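Local coordinates for beta-lactamase (Mycobacterium tuberculosis, PDB 4WHI), which is probably a penicillin-binding serine hydrolase of the beta-lactamase family, of which this C-terminal domain has no established role, at residues A33-T36 against Q41-L44. Numbering follows the deposited sequence.
Sequences ATVT and QLRL
Val-35 and Leu-44 face each other as a non-hydrogen-bonded antiparallel pair, and the apolar side of the contact is built round them. With chi1 at -180°, Val-35 sends CG1 anti to its own nitrogen and over to Leu-42, meeting CD2 at 4.0 Å; the other methyl, CG2, lies against Leu-44. Leu-44 reaches across diagonally as well, its CD1 coming within 3.9 Å of Ala-33 CB, so the four buried side chains form a continuous apolar row on one face. Leu-87 and Leu-89 of strand 86-89 close over Ala-33, Val-35 and Leu-44, while Leu-18, Tyr-21 and Val-22 pack on Leu-42.

Between the backbones, Thr-36 and Arg-43 form the hydrogen-bonded pair: Thr-36 N gives to Arg-43 O at 3.1 Å, and Arg-43 N returns a bond to Thr-36 O at 2.9 Å. Arg-43 O also receives the CA-H of Val-35, with CA 3.2 Å away.

On the reverse face the same two residues meet again through their side chains. The arginine chain, bent at chi2 (96°) and chi3, turns toward Thr-36 and presents the guanidinium edge to OG1. Arg-43 NE donates to Thr-36 OG1 at 2.8 Å, and Arg-43 NH2 gives the same oxygen a longer bond at 3.2 Å, bent to 136°. Both lie close to the guanidinium plane, which should restrain the group's turning. Arg-43 also touches Thr-52 and Asp-54 on strand 51-59.

Strands 33-38 and 41-46 thus form an amphipathic beta hairpin, apolar toward the core and polar behind, within the up-and-down antiparallel meander of this DUF3471 domain.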
loop_
_atom_site.group_PDB
_atom_site.type_symbol
_atom_site.label_atom_id
_atom_site.label_comp_id
_atom_site.label_asym_id
_atom_site.label_seq_id
_atom_site.Cartn_x
_atom_site.Cartn_y
_atom_site.Cartn_z
ATOM N N ALA A 33 -4.857 6.213 7.055
ATOM C CA ALA A 33 -4.264 4.965 6.604
ATOM C C ALA A 33 -3.183 4.635 7.615
ATOM O O ALA A 33 -2.251 5.411 7.803
ATOM C CB ALA A 33 -3.666 5.129 5.227
ATOM N N THR A 34 -3.320 3.498 8.284
ATOM C CA THR A 34 -2.406 3.121 9.350
ATOM C C THR A 34 -1.462 2.044 8.849
ATOM O O THR A 34 -1.898 0.978 8.428
ATOM C CB THR A 34 -3.177 2.641 10.594
ATOM O OG1 THR A 34 -4.037 3.694 11.041
ATOM C CG2 THR A 34 -2.220 2.279 11.720
ATOM N N VAL A 35 -0.164 2.340 8.891
ATOM C CA VAL A 35 0.866 1.424 8.422
ATOM C C VAL A 35 1.623 0.901 9.642
ATOM O O VAL A 35 2.150 1.681 10.444
ATOM C CB VAL A 35 1.816 2.101 7.414
ATOM C CG1 VAL A 35 2.871 1.118 6.934
ATOM C CG2 VAL A 35 1.031 2.657 6.229
ATOM N N THR A 36 1.634 -0.420 9.790
ATOM C CA THR A 36 2.261 -1.077 10.926
ATOM C C THR A 36 3.195 -2.175 10.431
ATOM O O THR A 36 3.114 -2.614 9.281
ATOM C CB THR A 36 1.220 -1.691 11.896
ATOM O OG1 THR A 36 0.410 -2.645 11.195
ATOM C CG2 THR A 36 0.336 -0.612 12.541
ATOM N N GLN A 41 6.826 -7.859 8.005
ATOM C CA GLN A 41 5.744 -7.526 7.080
ATOM C C GLN A 41 5.205 -6.133 7.379
ATOM O O GLN A 41 4.863 -5.847 8.523
ATOM C CB GLN A 41 4.609 -8.544 7.252
ATOM C CG GLN A 41 3.427 -8.358 6.313
ATOM C CD GLN A 41 3.773 -8.721 4.885
ATOM O OE1 GLN A 41 4.141 -9.859 4.611
ATOM N NE2 GLN A 41 3.665 -7.757 3.968
ATOM N N LEU A 42 5.136 -5.277 6.360
ATOM C CA LEU A 42 4.361 -4.045 6.451
ATOM C C LEU A 42 2.898 -4.367 6.138
ATOM O O LEU A 42 2.602 -5.156 5.231
ATOM C CB LEU A 42 4.853 -2.968 5.481
ATOM C CG LEU A 42 6.106 -2.162 5.798
ATOM C CD1 LEU A 42 6.354 -1.167 4.671
ATOM C CD2 LEU A 42 5.991 -1.431 7.123
ATOM N N ARG A 43 2.001 -3.763 6.903
ATOM C CA ARG A 43 0.561 -3.889 6.688
ATOM C C ARG A 43 -0.073 -2.507 6.593
ATOM O O ARG A 43 0.387 -1.561 7.232
ATOM C CB ARG A 43 -0.104 -4.648 7.836
ATOM C CG ARG A 43 0.544 -5.986 8.185
ATOM C CD ARG A 43 1.524 -5.872 9.349
ATOM N NE ARG A 43 0.846 -5.330 10.517
ATOM C CZ ARG A 43 0.099 -6.037 11.364
ATOM N NH1 ARG A 43 -0.031 -7.353 11.226
ATOM N NH2 ARG A 43 -0.506 -5.424 12.364
ATOM N N LEU A 44 -1.130 -2.419 5.788
ATOM C CA LEU A 44 -1.920 -1.212 5.606
ATOM C C LEU A 44 -3.333 -1.466 6.136
ATOM O O LEU A 44 -4.004 -2.394 5.673
ATOM C CB LEU A 44 -1.983 -0.872 4.115
ATOM C CG LEU A 44 -2.946 0.215 3.647
ATOM C CD1 LEU A 44 -2.528 1.557 4.219
ATOM C CD2 LEU A 44 -2.968 0.275 2.127
#